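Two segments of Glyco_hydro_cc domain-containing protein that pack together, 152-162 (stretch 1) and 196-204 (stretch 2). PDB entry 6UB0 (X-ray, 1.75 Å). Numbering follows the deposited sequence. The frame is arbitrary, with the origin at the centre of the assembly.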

# COMPACT_ATOMS: atom_id res chain seq x y z
N ASP A 152 -18.76 0.22 1.43
CA ASP A 152 -17.93 0.66 2.58
C ASP A 152 -16.50 0.81 2.05
O ASP A 152 -15.83 1.81 2.41
N PHE A 153 -16.07 -0.10 1.19
CA PHE A 153 -14.74 -0.01 0.51
C PHE A 153 -14.59 1.43 -0.03
O PHE A 153 -13.71 2.17 0.41
N LYS A 154 -15.51 1.84 -0.88
CA LYS A 154 -15.41 3.07 -1.71
C LYS A 154 -15.47 4.32 -0.84
O LYS A 154 -14.81 5.32 -1.18
N ARG A 155 -16.28 4.29 0.22
CA ARG A 155 -16.52 5.41 1.17
C ARG A 155 -15.18 5.67 1.86
O ARG A 155 -14.67 6.83 1.87
N TYR A 156 -14.64 4.57 2.39
CA TYR A 156 -13.34 4.53 3.11
C TYR A 156 -12.28 5.20 2.23
O TYR A 156 -11.53 6.04 2.69
N VAL A 157 -12.20 4.78 0.97
CA VAL A 157 -11.12 5.26 0.04
C VAL A 157 -11.31 6.76 -0.21
O VAL A 157 -10.31 7.54 -0.15
N SER A 158 -12.55 7.16 -0.45
CA SER A 158 -12.93 8.59 -0.60
C SER A 158 -12.58 9.34 0.68
O SER A 158 -11.97 10.37 0.58
N GLU A 159 -12.93 8.79 1.84
CA GLU A 159 -12.65 9.44 3.14
C GLU A 159 -11.13 9.59 3.31
O GLU A 159 -10.69 10.65 3.82
N ALA A 160 -10.36 8.59 2.87
CA ALA A 160 -8.88 8.63 2.93
C ALA A 160 -8.41 9.77 2.02
O ALA A 160 -7.54 10.55 2.43
N ILE A 161 -8.98 9.85 0.82
CA ILE A 161 -8.63 10.90 -0.19
C ILE A 161 -8.95 12.29 0.37
O ILE A 161 -8.12 13.19 0.25
N ALA A 162 -10.16 12.45 0.92
CA ALA A 162 -10.65 13.71 1.50
C ALA A 162 -9.68 14.04 2.64
O ALA A 162 -9.14 15.18 2.67
N TRP A 196 -13.31 1.17 -10.83
CA TRP A 196 -13.55 2.34 -9.95
C TRP A 196 -12.21 2.92 -9.47
O TRP A 196 -11.95 4.17 -9.56
N LEU A 197 -11.34 2.01 -9.01
CA LEU A 197 -9.97 2.39 -8.57
C LEU A 197 -9.24 2.96 -9.78
O LEU A 197 -8.55 3.99 -9.63
N ASP A 198 -9.37 2.34 -10.95
CA ASP A 198 -8.56 2.72 -12.15
C ASP A 198 -8.93 4.15 -12.65
O ASP A 198 -8.04 4.89 -13.13
N SER A 199 -10.18 4.56 -12.51
CA SER A 199 -10.64 5.90 -12.98
C SER A 199 -10.66 6.91 -11.82
O SER A 199 -10.64 8.13 -12.12
N ASN A 200 -10.66 6.43 -10.56
CA ASN A 200 -10.66 7.34 -9.38
C ASN A 200 -9.26 7.95 -9.30
O ASN A 200 -8.33 7.28 -8.86
N ALA A 201 -9.13 9.18 -9.80
CA ALA A 201 -7.89 10.00 -9.82
C ALA A 201 -7.39 10.32 -8.40
O ALA A 201 -6.27 10.85 -8.28
N GLY A 202 -8.18 10.05 -7.36
CA GLY A 202 -7.71 10.15 -5.96
C GLY A 202 -6.79 8.97 -5.61
O GLY A 202 -6.07 9.08 -4.57
N VAL A 203 -6.85 7.90 -6.42
CA VAL A 203 -6.05 6.64 -6.20
C VAL A 203 -4.94 6.54 -7.25
O VAL A 203 -5.26 6.18 -8.41
N GLU A 204 -3.70 6.85 -6.86
CA GLU A 204 -2.47 6.83 -7.72
C GLU A 204 -2.09 5.38 -8.01
O GLU A 204 -1.69 5.11 -9.16

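The most striking feature of this contact is a lysine laid across the face of a tryptophan. The CE atom of Lys-154 lies 3.0 Å from the centroid of the five-membered ring of Trp-196, only 7° off the ring normal, and its NZ atom lies 3.8 Å from the same centroid, 29° off the normal. The two approaches illustrate a general principle: a lysine can offer an aromatic ring both a polarised methylene, in a CH-pi contact, and a charged ammonium, in a cation-pi contact. The closest pair of atoms, Lys-154 CE and Trp-196 CD1, is just 3.1 Å apart. Lys-154 points toward the second stretch with chi1 m and chi2 t; chi3, at 92°, lies between the usual wells and turns the chain so that its end runs over the indole. Its NZ is also hydrogen-bonded elsewhere in the structure, so the ammonium does not depend on the ring alone.

Trp-196, chi1 t and chi2 81°, is the knob of the interface. Its side chain sits among Phe-153, Lys-154, Val-157 and Ser-158, a hole made by successive turns of the first helix, and it has the largest area covered by the opposing stretch. While Lys-154 covers a face, the six-membered end of the indole meets other neighbours at its edge: Val-157 CG1 is 4.0 Å from Trp-196 CZ3, and Ser-158 OG is 3.9 Å from Trp-196 CH2. The serine, in the m rotamer, has its polar need met within its own helix, where its OG donates to Lys-154 O at 2.6 Å. Phe-153 CE2 completes the pocket, 4.2 Å from Trp-196 CZ3.

Phe-153 (chi1 t) and Leu-197 (chi1 m, chi2 t) show how residues whose CA-to-CB bonds point sideways can still meet. The end of each side chain comes nearer to the other stretch, and Phe-153 CZ approaches Leu-197 CD2 at 3.8 Å, with the methyl at the edge of the phenyl ring. Val-157, directed toward the second stretch in the t rotamer, links this aromatic cluster to the last residue of the turn, its CG1 lying 3.6 Å from CG2 of Val-203, itself t.

Farther along the helix, Ile-161 points in with chi1 m and chi2 t. Its CD1 reaches Asn-200 ND2 at 3.6 Å, Gly-202 CA at 3.7 Å and Val-203 CG2 at 4.2 Å. Here the backbone makes room for the side chain: an ideal CB on Gly-202 would lie 2.4 Å from Ile-161 CD1, a clash. The glycine belongs to a type I turn from Asn-200 to Val-203, in which Gly-202 N donates to Asn-200 OD1 at 2.7 Å.

No hydrogen bond crosses between the stretches. Away from the interface, Arg-155 forms salt bridges along its own helix, through NH2 to Asp-152 OD1 at 2.8 Å and through NH1 to Glu-159 OE1 at a very short 2.4 Å.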

# COMPACT_ATOMS: atom_id res chain seq x y z
CB ASP A 152 -18.06 -0.28 3.77
CG ASP A 152 -17.05 -0.00 4.87
OD1 ASP A 152 -17.10 1.11 5.46
OD2 ASP A 152 -16.24 -0.91 5.16
CB PHE A 153 -14.52 -1.10 -0.54
CG PHE A 153 -13.23 -0.90 -1.30
CD1 PHE A 153 -12.00 -1.20 -0.72
CD2 PHE A 153 -13.24 -0.33 -2.56
CE1 PHE A 153 -10.82 -0.98 -1.42
CE2 PHE A 153 -12.06 -0.10 -3.25
CZ PHE A 153 -10.85 -0.44 -2.69
CB LYS A 154 -16.53 3.03 -2.75
CG LYS A 154 -16.50 1.78 -3.62
CD LYS A 154 -17.65 1.68 -4.61
CE LYS A 154 -17.31 2.27 -5.96
NZ LYS A 154 -18.31 1.91 -6.99
CB ARG A 155 -17.65 4.95 2.11
CG ARG A 155 -17.94 5.84 3.32
CD ARG A 155 -16.85 5.84 4.41
NE ARG A 155 -16.56 4.54 5.03
CZ ARG A 155 -15.66 4.32 6.00
NH1 ARG A 155 -14.90 5.30 6.46
NH2 ARG A 155 -15.48 3.09 6.48
CB TYR A 156 -12.97 3.09 3.47
CG TYR A 156 -11.60 3.00 4.08
CD1 TYR A 156 -11.38 3.31 5.40
CD2 TYR A 156 -10.50 2.61 3.32
CE1 TYR A 156 -10.11 3.26 5.96
CE2 TYR A 156 -9.23 2.57 3.86
CZ TYR A 156 -9.02 2.89 5.19
OH TYR A 156 -7.78 2.79 5.72
CB VAL A 157 -11.12 4.45 -1.27
CG1 VAL A 157 -10.09 5.00 -2.23
CG2 VAL A 157 -10.88 2.97 -1.02
CB SER A 158 -14.35 8.70 -0.95
OG SER A 158 -14.63 7.77 -1.99
CB GLU A 159 -13.29 8.63 4.27
CG GLU A 159 -13.58 9.44 5.52
CD GLU A 159 -14.77 8.91 6.31
OE1 GLU A 159 -14.94 7.67 6.34
OE2 GLU A 159 -15.55 9.75 6.87
CB ALA A 160 -8.29 7.31 2.54
CB ILE A 161 -9.37 10.64 -1.51
CG1 ILE A 161 -8.85 9.38 -2.21
CG2 ILE A 161 -9.24 11.87 -2.39
CD1 ILE A 161 -9.77 8.77 -3.25
CB ALA A 162 -12.08 13.54 1.97
CB TRP A 196 -14.45 1.90 -8.78
CG TRP A 196 -14.87 3.04 -7.91
CD1 TRP A 196 -15.89 3.91 -8.17
CD2 TRP A 196 -14.25 3.49 -6.69
NE1 TRP A 196 -15.95 4.87 -7.20
CE2 TRP A 196 -14.97 4.63 -6.27
CE3 TRP A 196 -13.18 3.04 -5.91
CZ2 TRP A 196 -14.65 5.32 -5.11
CZ3 TRP A 196 -12.86 3.73 -4.77
CH2 TRP A 196 -13.59 4.86 -4.37
CB LEU A 197 -9.27 1.18 -7.94
CG LEU A 197 -9.87 0.71 -6.61
CD1 LEU A 197 -9.49 -0.72 -6.27
CD2 LEU A 197 -9.44 1.65 -5.48
CB ASP A 198 -8.75 1.65 -13.24
CG ASP A 198 -7.83 0.47 -13.00
OD1 ASP A 198 -6.83 0.65 -12.24
OD2 ASP A 198 -8.13 -0.62 -13.55
CB SER A 199 -11.96 5.78 -13.65
OG SER A 199 -12.80 4.97 -12.86
CB ASN A 200 -11.17 6.66 -8.10
CG ASN A 200 -11.14 7.60 -6.91
OD1 ASN A 200 -10.49 8.64 -6.98
ND2 ASN A 200 -11.81 7.26 -5.82
CB ALA A 201 -8.19 11.26 -10.57
CB VAL A 203 -6.96 5.40 -6.24
CG1 VAL A 203 -6.16 4.11 -6.17
CG2 VAL A 203 -7.98 5.46 -5.12
CB GLU A 204 -1.27 7.53 -7.05
CG GLU A 204 0.03 7.51 -7.85
CD GLU A 204 1.11 8.55 -7.52
OE1 GLU A 204 1.39 9.46 -8.37
OE2 GLU A 204 1.72 8.45 -6.46